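Local coordinates for protein 5,10-methylenetetrahydromethanopterin reductase (Methanopyrus kandleri, PDB 1EZW) that catalyses the reversible reduction of methylene-tetrahydromethanopterin to methyl-tetrahydromethanopterin with reduced coenzyme F420, a step of methanogenesis from carbon dioxide, at residues Pro12-Lys15 and Pro16-Ala20; Pro73-Thr76 and Ala77-Ala81; Lys100-Phe103 and Asp104-Leu108. All blocks are in the same frame, centred on the assembly; numbering follows the deposited sequence.

Overall arrangement
All three contacts are local. Contacts 1 and 2 lie on helices of the (beta/alpha)8 barrel, the one at the loop and first turn that start helix 16-28, the other in the first turns of helix 73-86; contact 3 is the short helix 100-106 that follows strand 93-95, and its end. None touches another; their centres lie 22 to 23 Å apart, yet each reaches the third subunit. Contact 2 is buried throughout and relies on straight backbone bonds with apolar or neutral polar side chains. Contacts 1 and 3 are only partly buried and add charge: a water joins Asp-14 to Lys-18, a salt bridge ties Lys-100 to Asp-104, and contact 3 also has a phenylalanine ring packed by a leucine and a methionine.

Contact 1 (Pro12-Lys15 and Pro16-Ala20); sequences PDDK and PTKIA
Lys-15 is the N-cap of helix 16-28, the first helix of the TIM barrel, and its carbonyl holds the opening turn together. Among the backbone bonds, Ile-19 N reaches Lys-15 O at 3.0 Å, nearly straight (N-H...O 166°), while Lys-18 N gives the same oxygen a weak second bond, bent to 128°.

The apolar contacts lie on the inner side. CD1 of Ile-19 comes to 3.9 Å from Asp-14 CB, and its CG1 lies 4.2 Å from Pro-12 CA; Val-48 of helix 45-54 and Ile-36 pack against both Pro-12 and Ile-19.

The polar part faces the second subunit. The Lys-15 ammonium leaves the turn for salt bridges with Glu-333 and Glu-337 of that subunit. Asp-14 turns its carboxylate back to the helix, with CG opposite the backbone N (chi1 -152°); OD1 accepts from Lys-15 N at 2.8 Å on its anti side, the donor well out of the carboxylate plane. Lys-18, folded at three successive torsions, brings CG to 3.6 Å from Asp-14 OD2 and pairs weakly with Glu-333 of the second subunit; a water donates to Asp-14 OD1 and accepts from Lys-18 NZ, 2.9 Å from each.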
loop_
_atom_site.group_PDB
_atom_site.type_symbol
_atom_site.label_atom_id
_atom_site.label_comp_id
_atom_site.label_asym_id
_atom_site.label_seq_id
_atom_site.Cartn_x
_atom_site.Cartn_y
_atom_site.Cartn_z
ATOM N N PRO A 12 -18.527 1.585 5.644
ATOM C CA PRO A 12 -17.368 0.771 5.975
ATOM C C PRO A 12 -17.554 -0.153 7.176
ATOM O O PRO A 12 -16.793 -0.065 8.139
ATOM C CB PRO A 12 -16.308 1.833 6.195
ATOM C CG PRO A 12 -17.118 2.894 6.949
ATOM C CD PRO A 12 -18.384 2.970 6.174
ATOM N N ASP A 13 -18.560 -1.015 7.146
ATOM C CA ASP A 13 -18.705 -1.938 8.265
ATOM C C ASP A 13 -17.963 -3.252 7.936
ATOM O O ASP A 13 -17.578 -4.027 8.835
ATOM C CB ASP A 13 -20.194 -2.208 8.583
ATOM C CG ASP A 13 -21.005 -2.684 7.384
ATOM O OD1 ASP A 13 -22.075 -3.276 7.664
ATOM O OD2 ASP A 13 -20.656 -2.486 6.188
ATOM N N ASP A 14 -17.716 -3.463 6.658
ATOM C CA ASP A 14 -17.070 -4.699 6.186
ATOM C C ASP A 14 -15.569 -4.533 6.335
ATOM O O ASP A 14 -15.082 -3.457 6.707
ATOM C CB ASP A 14 -17.389 -4.906 4.710
ATOM C CG ASP A 14 -17.385 -6.394 4.288
ATOM O OD1 ASP A 14 -16.761 -7.253 4.945
ATOM O OD2 ASP A 14 -18.010 -6.688 3.245
ATOM N N LYS A 15 -14.849 -5.601 6.032
ATOM C CA LYS A 15 -13.379 -5.547 6.119
ATOM C C LYS A 15 -12.794 -4.391 5.285
ATOM O O LYS A 15 -13.112 -4.201 4.115
ATOM C CB LYS A 15 -12.796 -6.858 5.601
ATOM C CG LYS A 15 -13.250 -8.038 6.484
ATOM C CD LYS A 15 -12.836 -9.376 5.999
ATOM C CE LYS A 15 -13.438 -10.487 6.901
ATOM N NZ LYS A 15 -14.922 -10.822 6.736
ATOM N N PRO A 16 -11.901 -3.588 5.885
ATOM C CA PRO A 16 -11.325 -2.480 5.118
ATOM C C PRO A 16 -10.744 -2.842 3.759
ATOM O O PRO A 16 -10.844 -2.065 2.796
ATOM C CB PRO A 16 -10.284 -1.893 6.069
ATOM C CG PRO A 16 -10.990 -2.021 7.412
ATOM C CD PRO A 16 -11.541 -3.483 7.326
ATOM N N THR A 17 -10.080 -3.999 3.676
ATOM C CA THR A 17 -9.517 -4.456 2.414
ATOM C C THR A 17 -10.623 -4.805 1.402
ATOM O O THR A 17 -10.395 -4.717 0.196
ATOM C CB THR A 17 -8.603 -5.676 2.639
ATOM O OG1 THR A 17 -9.290 -6.645 3.450
ATOM C CG2 THR A 17 -7.360 -5.249 3.342
ATOM N N LYS A 18 -11.800 -5.231 1.858
ATOM C CA LYS A 18 -12.888 -5.528 0.911
ATOM C C LYS A 18 -13.439 -4.203 0.380
ATOM O O LYS A 18 -13.676 -4.046 -0.832
ATOM C CB LYS A 18 -13.993 -6.318 1.609
ATOM C CG LYS A 18 -15.311 -6.438 0.811
ATOM C CD LYS A 18 -15.123 -7.105 -0.531
ATOM C CE LYS A 18 -14.810 -8.578 -0.402
ATOM N NZ LYS A 18 -15.933 -9.271 0.228
ATOM N N ILE A 19 -13.594 -3.243 1.289
ATOM C CA ILE A 19 -14.103 -1.934 0.892
ATOM C C ILE A 19 -13.110 -1.338 -0.124
ATOM O O ILE A 19 -13.517 -0.853 -1.200
ATOM C CB ILE A 19 -14.256 -0.977 2.104
ATOM C CG1 ILE A 19 -15.287 -1.501 3.132
ATOM C CG2 ILE A 19 -14.689 0.431 1.579
ATOM C CD1 ILE A 19 -16.704 -1.757 2.555
ATOM N N ALA A 20 -11.801 -1.382 0.168
ATOM C CA ALA A 20 -10.802 -0.873 -0.787
ATOM C C ALA A 20 -10.870 -1.604 -2.128
ATOM O O ALA A 20 -10.807 -0.984 -3.184
ATOM C CB ALA A 20 -9.381 -1.000 -0.172
HETATM O O HOH W 1 -15.348 -8.972 3.090
#

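Contact 2 (Pro73-Thr76 and Ala77-Ala81)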
loop_
_atom_site.group_PDB
_atom_site.type_symbol
_atom_site.label_atom_id
_atom_site.label_comp_id
_atom_site.label_asym_id
_atom_site.label_seq_id
_atom_site.Cartn_x
_atom_site.Cartn_y
_atom_site.Cartn_z
ATOM N N PRO A 73 -13.072 21.283 13.363
ATOM C CA PRO A 73 -12.901 21.498 11.935
ATOM C C PRO A 73 -11.461 21.556 11.436
ATOM O O PRO A 73 -11.210 21.227 10.281
ATOM C CB PRO A 73 -13.710 22.787 11.683
ATOM C CG PRO A 73 -13.719 23.461 12.989
ATOM C CD PRO A 73 -13.969 22.322 13.934
ATOM N N LEU A 74 -10.502 21.924 12.305
ATOM C CA LEU A 74 -9.108 21.973 11.885
ATOM C C LEU A 74 -8.601 20.530 11.743
ATOM O O LEU A 74 -7.707 20.281 10.949
ATOM C CB LEU A 74 -8.232 22.720 12.913
ATOM C CG LEU A 74 -8.419 24.247 12.850
ATOM C CD1 LEU A 74 -7.689 24.899 14.069
ATOM C CD2 LEU A 74 -7.831 24.798 11.521
ATOM N N ILE A 75 -9.152 19.614 12.545
ATOM C CA ILE A 75 -8.781 18.192 12.412
ATOM C C ILE A 75 -9.394 17.648 11.091
ATOM O O ILE A 75 -8.736 16.913 10.333
ATOM C CB ILE A 75 -9.257 17.397 13.612
ATOM C CG1 ILE A 75 -8.415 17.800 14.840
ATOM C CG2 ILE A 75 -9.156 15.886 13.340
ATOM C CD1 ILE A 75 -6.916 17.496 14.671
ATOM N N THR A 76 -10.646 17.991 10.810
ATOM C CA THR A 76 -11.226 17.557 9.535
ATOM C C THR A 76 -10.387 18.132 8.372
ATOM O O THR A 76 -10.084 17.423 7.412
ATOM C CB THR A 76 -12.703 18.033 9.438
ATOM O OG1 THR A 76 -13.476 17.329 10.418
ATOM C CG2 THR A 76 -13.256 17.754 8.026
ATOM N N ALA A 77 -9.989 19.420 8.445
ATOM C CA ALA A 77 -9.168 20.008 7.386
ATOM C C ALA A 77 -7.867 19.190 7.185
ATOM O O ALA A 77 -7.466 18.889 6.052
ATOM C CB ALA A 77 -8.823 21.467 7.729
ATOM N N SER A 78 -7.176 18.923 8.294
ATOM C CA SER A 78 -5.964 18.122 8.231
ATOM C C SER A 78 -6.237 16.762 7.554
ATOM O O SER A 78 -5.444 16.345 6.671
ATOM C CB SER A 78 -5.419 17.885 9.657
ATOM O OG SER A 78 -4.266 17.025 9.617
ATOM N N ASN A 79 -7.316 16.069 7.960
ATOM C CA ASN A 79 -7.671 14.767 7.340
ATOM C C ASN A 79 -7.794 14.919 5.828
ATOM O O ASN A 79 -7.200 14.149 5.071
ATOM C CB ASN A 79 -9.002 14.225 7.838
ATOM C CG ASN A 79 -8.934 13.762 9.241
ATOM O OD1 ASN A 79 -7.852 13.585 9.761
ATOM N ND2 ASN A 79 -10.092 13.520 9.871
ATOM N N ILE A 80 -8.560 15.923 5.393
ATOM C CA ILE A 80 -8.752 16.118 3.960
ATOM C C ILE A 80 -7.459 16.445 3.236
ATOM O O ILE A 80 -7.184 15.869 2.150
ATOM C CB ILE A 80 -9.825 17.218 3.705
ATOM C CG1 ILE A 80 -11.142 16.763 4.327
ATOM C CG2 ILE A 80 -9.889 17.561 2.215
ATOM C CD1 ILE A 80 -11.730 15.485 3.724
ATOM N N ALA A 81 -6.619 17.323 3.796
ATOM C CA ALA A 81 -5.376 17.628 3.150
ATOM C C ALA A 81 -4.472 16.375 3.061
ATOM O O ALA A 81 -3.764 16.190 2.075
ATOM C CB ALA A 81 -4.639 18.748 3.896
#
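Pro-73 O accepts from Ala-77 N at 2.9 Å, the first of four successive i to i+4 backbone bonds that build the opening turns of helix 73-86, one of the helices of the TIM barrel. Ser-78 N follows on Leu-74 O, Asn-79 N on Ile-75 O and Ile-80 N on Thr-76 O, all with N-H...O angles between 160° and 168°. The ring nitrogen of Pro-73 has no hydrogen to give, and the proline suits the first turn, where backbone N-H groups have no carbonyl of an earlier turn to bond to, so the missing hydrogen costs the helix no bond.

Side-chain carbons then lean on the same carbonyls. The methyl of Ala-77 lies 3.5 Å from Pro-73 O, and CG1 of Ile-80 comes to 3.3 Å from Thr-76 O. Asn-79 sets its amide beside the previous turn: with CG opposite its own carbonyl carbon (chi1 -71°), the group folds back along the helix, and CG stands 3.3 Å from Ile-75 O. ND2 stands 3.7 Å from Ile-75 O and spends its hydrogen bond on Tyr-45 OH. Among apolar groups, Thr-76 CG2 and Ile-80 CG1 come within 4.4 Å along one flank.

Other parts of the protein cover this turn. Helix 127-142 packs on Pro-73, Leu-74 and Ala-77 through Val-134, Val-137 and Tyr-141, while Tyr-40 of the third subunit lies on Leu-74 and Ser-78. The Ser-78 hydroxyl bonds to Asn-42 O of that subunit.

The chemistry thus implies a division of labour: the backbone bonds hold the turns themselves, and the Ser-78 hydroxyl and the Asn-79 ND2 find their partners beyond them, one across the subunit interface and one within the chain.

Contact 3 (Lys100-Phe103 and Asp104-Leu108)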
loop_
_atom_site.group_PDB
_atom_site.type_symbol
_atom_site.label_atom_id
_atom_site.label_comp_id
_atom_site.label_asym_id
_atom_site.label_seq_id
_atom_site.Cartn_x
_atom_site.Cartn_y
_atom_site.Cartn_z
ATOM N N LYS A 100 -29.341 11.698 13.110
ATOM C CA LYS A 100 -29.989 11.350 14.348
ATOM C C LYS A 100 -29.632 9.999 14.969
ATOM O O LYS A 100 -29.274 9.938 16.157
ATOM C CB LYS A 100 -31.527 11.425 14.178
ATOM C CG LYS A 100 -32.258 11.096 15.461
ATOM C CD LYS A 100 -33.790 11.068 15.267
ATOM C CE LYS A 100 -34.497 10.561 16.514
ATOM N NZ LYS A 100 -34.110 11.280 17.779
ATOM N N ALA A 101 -29.710 8.929 14.184
ATOM C CA ALA A 101 -29.465 7.600 14.739
ATOM C C ALA A 101 -28.079 7.520 15.346
ATOM O O ALA A 101 -27.904 7.013 16.460
ATOM C CB ALA A 101 -29.652 6.523 13.654
ATOM N N THR A 102 -27.101 8.053 14.624
ATOM C CA THR A 102 -25.725 7.993 15.128
ATOM C C THR A 102 -25.468 8.956 16.283
ATOM O O THR A 102 -24.851 8.565 17.283
ATOM C CB THR A 102 -24.706 8.243 13.986
ATOM O OG1 THR A 102 -25.006 7.354 12.899
ATOM C CG2 THR A 102 -23.266 7.929 14.479
ATOM N N PHE A 103 -25.932 10.201 16.173
ATOM C CA PHE A 103 -25.731 11.149 17.269
ATOM C C PHE A 103 -26.425 10.690 18.551
ATOM O O PHE A 103 -25.854 10.801 19.638
ATOM C CB PHE A 103 -26.159 12.557 16.843
ATOM C CG PHE A 103 -25.078 13.321 16.124
ATOM C CD1 PHE A 103 -24.155 12.666 15.287
ATOM C CD2 PHE A 103 -24.991 14.700 16.255
ATOM C CE1 PHE A 103 -23.175 13.384 14.598
ATOM C CE2 PHE A 103 -24.011 15.427 15.576
ATOM C CZ PHE A 103 -23.100 14.771 14.744
ATOM N N ASP A 104 -27.628 10.105 18.447
ATOM C CA ASP A 104 -28.256 9.617 19.681
ATOM C C ASP A 104 -27.361 8.569 20.370
ATOM O O ASP A 104 -27.178 8.586 21.609
ATOM C CB ASP A 104 -29.645 9.004 19.395
ATOM C CG ASP A 104 -30.699 10.060 19.060
ATOM O OD1 ASP A 104 -30.486 11.245 19.364
ATOM O OD2 ASP A 104 -31.763 9.686 18.506
ATOM N N LYS A 105 -26.788 7.672 19.566
ATOM C CA LYS A 105 -25.930 6.633 20.117
ATOM C C LYS A 105 -24.712 7.273 20.774
ATOM O O LYS A 105 -24.296 6.830 21.823
ATOM C CB LYS A 105 -25.447 5.662 19.026
ATOM C CG LYS A 105 -26.527 4.711 18.475
ATOM C CD LYS A 105 -25.943 3.986 17.263
ATOM C CE LYS A 105 -26.945 3.100 16.532
ATOM N NZ LYS A 105 -26.280 2.647 15.254
ATOM N N MET A 106 -24.148 8.303 20.148
ATOM C CA MET A 106 -22.952 8.950 20.696
ATOM C C MET A 106 -23.224 9.767 21.945
ATOM O O MET A 106 -22.308 9.988 22.730
ATOM C CB MET A 106 -22.317 9.869 19.656
ATOM C CG MET A 106 -21.864 9.136 18.411
ATOM S SD MET A 106 -21.013 10.207 17.248
ATOM C CE MET A 106 -19.334 10.244 18.045
ATOM N N GLY A 107 -24.463 10.238 22.090
ATOM C CA GLY A 107 -24.828 11.059 23.237
ATOM C C GLY A 107 -24.896 12.529 22.851
ATOM O O GLY A 107 -25.022 13.398 23.701
ATOM N N LEU A 108 -24.810 12.841 21.563
ATOM C CA LEU A 108 -24.863 14.222 21.123
ATOM C C LEU A 108 -26.292 14.551 20.725
ATOM O O LEU A 108 -26.999 13.698 20.210
ATOM C CB LEU A 108 -23.970 14.424 19.896
ATOM C CG LEU A 108 -22.461 14.343 20.140
ATOM C CD1 LEU A 108 -21.740 14.483 18.784
ATOM C CD2 LEU A 108 -22.021 15.473 21.085
HETATM O O HOH W 2 -32.317 13.537 18.547
HETATM O O HOH W 3 -24.604 4.590 13.555
#
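This is a local contact along and at the end of helix 100-106, which follows strand 93-95 of the barrel; a salt bridge ties its first turn, and a phenylalanine ring packed by a leucine and a methionine sits by its last. On the solvent side, Lys-100 NZ meets Asp-104 OD2 at 2.9 Å on the syn lone pair. The lysine chain runs out extended and bends only at its last torsion (chi4 52°), which turns the ammonium in to the carboxylate. A water accepts from Lys-100 NZ and donates to Asp-104 OD1, so both oxygens are engaged. With an alanine in place of Asp-104, the Lys-100 ammonium would probably lose its charged mate and the bridging water one of its two anchors.

On the buried side, Leu-108 CD1 lies over one face of the Phe-103 ring, 4.1 Å from its centroid, a CH-pi contact, while Met-106 SD approaches obliquely, 5.2 Å from that centroid, a Met-aromatic contact. The extended Lys-105 chain reaches Asp-160 of the third subunit in a salt bridge, and a water links its NZ to Thr-102 OG1, also hydrogen-bonded to Asp-99.

The backbone closes the helix. Phe-103 O accepts from both Gly-107 N at 2.9 Å and Leu-108 N at 3.0 Å, and Gly-107 N also makes a weak bond to Asp-104 O. With Gly-107 at positive phi (102°) as C-prime residue, this is a Schellman motif.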